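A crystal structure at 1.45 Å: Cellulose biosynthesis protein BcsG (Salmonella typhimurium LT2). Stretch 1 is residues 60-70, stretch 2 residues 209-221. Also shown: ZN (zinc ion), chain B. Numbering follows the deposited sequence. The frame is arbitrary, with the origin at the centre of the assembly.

Stretch 1 60-70: DLLVINICSLS
Stretch 2 209-221: RSATFFNLLPLHD

The two stretches of BcsG run parallel as paired β-strands, in register from D60/S210 to I66/L216, with axes 4.6 Å apart at closest approach and 7° between their directions, although at least 148 residues separate any touching pair in sequence. Both are extended: apart from S210 (-149°/159°), phi runs from -99° to -139° and psi from 105° to 134°. The register is unbroken; L61 CA and A211 CA are 4.5 Å apart, and V63 CA and F213 CA are 5.1 Å apart.

Backbone hydrogen bonds follow the parallel pattern, in which odd-numbered residues of the first strand bond to the even-numbered residues before and after their partners. L61 N donates to S210 O (2.8 Å) and T212 N to L61 O (2.9 Å); V63 N donates to T212 O and F214 N to V63 O (both 2.8 Å); N65 N donates to F214 O (2.8 Å) and L216 N to N65 O (2.9 Å). C67 N extends the ladder to L216 O (2.9 Å). Between these bonds, A211 CA lies 3.3 Å from L61 O in a CA-H...O contact. After L216, a type I turn from L217 to H220 closes with H220 N donating to L217 O (3.0 Å).

Side chains alternate between two faces. On the face of L62, I64 and I66, apolar groups touch: I64 (m, t) places CG2 3.6 Å from L216 CD1, L62 (t, p) places CD1 4.2 Å from F214 CB, and F214 (chi1 t, chi2 23°) brings CD2 4.2 Å from I64 CG1. Within the turn, the CA-to-CB bond of L219 (m, t) points toward the first stretch, with L219 CD1 4.0 Å from both I66 CG2 and L69 CB. The other face carries L61 (t, p), whose CB is 4.3 Å from A211 CB, and V63 (t), whose CG1 is 4.3 Å from F213 CD1. N65 and N215, both chi1 t, are neighbours there.

At the start of the ladder, S210 OG (chi1 p) donates to D60 OD1 (chi1 m) at 2.7 Å. H220 ND1 donates to D221 O (2.7 Å).

Water 1 donates to S210 OG (2.7 Å) and L61 O (2.8 Å) and also hydrogen-bonds T212 OG1 (2.7 Å). Water 2 bridges the turn and the ladder's end, accepting from L219 N (2.9 Å) and donating to C67 O (2.7 Å) and L216 O (2.9 Å).

C67 (chi1 t) binds zinc through SG at 2.3 Å; water 4 (O to ZN 2.5 Å) and atoms elsewhere in the structure complete the site. The same C67 SG meets the edge of the H220 ring (chi1 t, chi2 -70°), 3.7 Å from H220 CD2.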

# COMPACT_ATOMS: atom_id res chain seq x y z
N ASP A 60 -8.67 -15.65 3.44
CA ASP A 60 -7.32 -15.16 3.72
C ASP A 60 -7.06 -13.82 3.05
O ASP A 60 -7.44 -13.61 1.89
CB ASP A 60 -6.27 -16.15 3.21
CG ASP A 60 -6.36 -17.50 3.85
OD1 ASP A 60 -6.61 -17.55 5.07
OD2 ASP A 60 -6.15 -18.53 3.13
N LEU A 61 -6.48 -12.88 3.81
CA LEU A 61 -5.98 -11.60 3.28
C LEU A 61 -4.48 -11.72 3.07
O LEU A 61 -3.75 -12.16 3.98
CB LEU A 61 -6.29 -10.44 4.26
CG LEU A 61 -5.61 -9.11 3.90
CD1 LEU A 61 -6.22 -8.52 2.64
CD2 LEU A 61 -5.75 -8.08 5.01
N LEU A 62 -4.01 -11.34 1.88
CA LEU A 62 -2.55 -11.37 1.63
C LEU A 62 -2.17 -9.98 1.12
O LEU A 62 -2.68 -9.56 0.07
CB LEU A 62 -2.24 -12.44 0.57
CG LEU A 62 -0.82 -12.47 0.04
CD1 LEU A 62 0.21 -12.69 1.13
CD2 LEU A 62 -0.71 -13.54 -1.04
N VAL A 63 -1.34 -9.27 1.88
CA VAL A 63 -0.90 -7.93 1.48
C VAL A 63 0.53 -8.05 0.97
O VAL A 63 1.43 -8.52 1.69
CB VAL A 63 -0.96 -6.95 2.68
CG1 VAL A 63 -0.41 -5.58 2.31
CG2 VAL A 63 -2.38 -6.82 3.18
N ILE A 64 0.73 -7.65 -0.29
CA ILE A 64 2.01 -7.81 -0.99
C ILE A 64 2.60 -6.40 -1.11
O ILE A 64 2.12 -5.57 -1.90
CB ILE A 64 1.77 -8.46 -2.38
CG1 ILE A 64 1.18 -9.87 -2.20
CG2 ILE A 64 3.06 -8.47 -3.20
CD1 ILE A 64 0.87 -10.57 -3.51
N ASN A 65 3.62 -6.10 -0.28
CA ASN A 65 4.16 -4.76 -0.14
C ASN A 65 5.53 -4.73 -0.82
O ASN A 65 6.46 -5.41 -0.40
CB ASN A 65 4.24 -4.46 1.37
CG ASN A 65 4.72 -3.08 1.69
OD1 ASN A 65 4.27 -2.06 1.10
ND2 ASN A 65 5.61 -2.99 2.66
N ILE A 66 5.61 -4.00 -1.93
CA ILE A 66 6.75 -4.10 -2.85
C ILE A 66 7.63 -2.87 -2.77
O ILE A 66 7.16 -1.75 -3.02
CB ILE A 66 6.27 -4.28 -4.31
CG1 ILE A 66 5.39 -5.54 -4.43
CG2 ILE A 66 7.46 -4.31 -5.29
CD1 ILE A 66 4.66 -5.65 -5.76
N CYS A 67 8.90 -3.07 -2.44
CA CYS A 67 9.86 -1.96 -2.42
C CYS A 67 10.13 -1.45 -3.85
O CYS A 67 10.25 -2.26 -4.77
CB CYS A 67 11.16 -2.45 -1.75
SG CYS A 67 12.48 -1.19 -1.58
N SER A 68 10.25 -0.13 -4.00
CA SER A 68 10.86 0.45 -5.22
C SER A 68 10.06 0.19 -6.50
O SER A 68 10.63 -0.24 -7.52
CB SER A 68 12.33 -0.01 -5.37
OG SER A 68 13.08 0.42 -4.24
N LEU A 69 8.76 0.52 -6.46
CA LEU A 69 7.86 0.34 -7.60
C LEU A 69 6.84 1.48 -7.58
O LEU A 69 5.92 1.47 -6.76
CB LEU A 69 7.16 -1.03 -7.50
CG LEU A 69 6.12 -1.28 -8.62
CD1 LEU A 69 6.79 -1.26 -9.97
CD2 LEU A 69 5.46 -2.64 -8.35
N SER A 70 6.98 2.41 -8.52
CA SER A 70 5.96 3.46 -8.75
C SER A 70 5.44 3.39 -10.18
O SER A 70 6.02 2.71 -11.04
CB SER A 70 6.57 4.85 -8.52
OG SER A 70 7.53 5.11 -9.54
N ARG A 209 -9.19 -18.38 8.86
CA ARG A 209 -8.99 -17.03 8.38
C ARG A 209 -7.65 -16.51 8.83
O ARG A 209 -7.20 -16.76 9.95
CB ARG A 209 -10.15 -16.06 8.66
CG ARG A 209 -10.54 -15.93 10.07
CD ARG A 209 -11.71 -14.99 10.29
NE ARG A 209 -13.04 -15.16 9.67
CZ ARG A 209 -13.98 -16.03 10.05
NH1 ARG A 209 -13.70 -16.95 10.97
NH2 ARG A 209 -15.18 -16.02 9.48
N SER A 210 -6.99 -15.83 7.91
CA SER A 210 -5.63 -15.37 8.18
C SER A 210 -5.37 -14.09 7.44
O SER A 210 -6.02 -13.78 6.47
CB SER A 210 -4.60 -16.42 7.78
OG SER A 210 -4.49 -16.54 6.37
N ALA A 211 -4.36 -13.36 7.92
CA ALA A 211 -3.96 -12.09 7.32
C ALA A 211 -2.45 -12.08 7.33
O ALA A 211 -1.83 -12.21 8.38
CB ALA A 211 -4.52 -10.91 8.10
N THR A 212 -1.86 -11.92 6.15
CA THR A 212 -0.42 -12.00 5.97
C THR A 212 0.10 -10.69 5.40
O THR A 212 -0.43 -10.17 4.41
CB THR A 212 -0.08 -13.16 4.99
OG1 THR A 212 -0.53 -14.36 5.57
CG2 THR A 212 1.41 -13.26 4.75
N PHE A 213 1.18 -10.20 6.02
CA PHE A 213 1.97 -9.09 5.51
C PHE A 213 3.22 -9.64 4.86
O PHE A 213 4.03 -10.32 5.52
CB PHE A 213 2.33 -8.14 6.65
CG PHE A 213 3.10 -6.93 6.21
CD1 PHE A 213 2.45 -5.94 5.47
CD2 PHE A 213 4.45 -6.78 6.52
CE1 PHE A 213 3.15 -4.80 5.06
CE2 PHE A 213 5.18 -5.63 6.09
CZ PHE A 213 4.51 -4.66 5.35
N PHE A 214 3.38 -9.36 3.56
CA PHE A 214 4.51 -9.90 2.80
C PHE A 214 5.31 -8.74 2.20
O PHE A 214 4.74 -7.97 1.42
CB PHE A 214 3.94 -10.82 1.69
CG PHE A 214 4.96 -11.40 0.71
CD1 PHE A 214 6.34 -11.55 1.01
CD2 PHE A 214 4.51 -11.82 -0.56
CE1 PHE A 214 7.22 -12.10 0.08
CE2 PHE A 214 5.40 -12.39 -1.47
CZ PHE A 214 6.75 -12.52 -1.17
N ASN A 215 6.59 -8.60 2.58
CA ASN A 215 7.42 -7.52 2.06
C ASN A 215 8.47 -8.06 1.08
O ASN A 215 9.12 -9.06 1.36
CB ASN A 215 8.08 -6.71 3.19
CG ASN A 215 8.86 -5.54 2.66
OD1 ASN A 215 10.07 -5.63 2.48
ND2 ASN A 215 8.17 -4.43 2.41
N LEU A 216 8.56 -7.41 -0.08
CA LEU A 216 9.38 -7.87 -1.21
C LEU A 216 10.41 -6.84 -1.62
O LEU A 216 10.06 -5.70 -1.93
CB LEU A 216 8.50 -8.12 -2.47
CG LEU A 216 7.48 -9.22 -2.38
CD1 LEU A 216 6.28 -8.76 -1.58
CD2 LEU A 216 7.04 -9.62 -3.78
N LEU A 217 11.66 -7.28 -1.72
CA LEU A 217 12.80 -6.43 -2.02
C LEU A 217 13.47 -6.55 -3.43
O LEU A 217 14.47 -5.88 -3.66
CB LEU A 217 13.89 -6.79 -0.96
CG LEU A 217 14.89 -5.72 -0.59
CD1 LEU A 217 14.18 -4.54 0.08
CD2 LEU A 217 15.97 -6.29 0.33
N PRO A 218 12.94 -7.37 -4.38
CA PRO A 218 13.79 -7.59 -5.56
C PRO A 218 14.07 -6.34 -6.40
O PRO A 218 15.08 -6.31 -7.10
CB PRO A 218 13.01 -8.62 -6.37
CG PRO A 218 11.59 -8.36 -6.01
CD PRO A 218 11.64 -8.06 -4.52
N LEU A 219 13.18 -5.34 -6.34
CA LEU A 219 13.35 -4.16 -7.19
C LEU A 219 14.25 -3.12 -6.55
O LEU A 219 14.52 -2.09 -7.15
CB LEU A 219 11.98 -3.56 -7.55
CG LEU A 219 11.03 -4.57 -8.18
CD1 LEU A 219 9.75 -3.82 -8.56
CD2 LEU A 219 11.62 -5.33 -9.37
N HIS A 220 14.73 -3.36 -5.31
CA HIS A 220 15.63 -2.39 -4.69
C HIS A 220 16.92 -2.22 -5.48
O HIS A 220 17.45 -3.17 -6.02
CB HIS A 220 15.95 -2.82 -3.27
CG HIS A 220 16.61 -1.75 -2.43
ND1 HIS A 220 17.90 -1.29 -2.63
CD2 HIS A 220 16.13 -1.04 -1.38
CE1 HIS A 220 18.21 -0.39 -1.72
NE2 HIS A 220 17.15 -0.23 -0.94
N ASP A 221 17.42 -0.98 -5.53
CA ASP A 221 18.69 -0.71 -6.19
C ASP A 221 19.83 -1.60 -5.63
O ASP A 221 19.85 -1.95 -4.44
CB ASP A 221 19.05 0.78 -6.03
CG ASP A 221 19.98 1.27 -7.13
OD1 ASP A 221 20.35 0.48 -8.07
OD2 ASP A 221 20.35 2.46 -7.04
ZN ZN B . 11.68 0.29 -0.05
O HOH W 1 -3.11 -14.76 4.86
O HOH W 2 10.96 -4.89 -4.57
O HOH W 3 15.70 1.17 -4.63
O HOH W 4 14.06 1.07 -0.07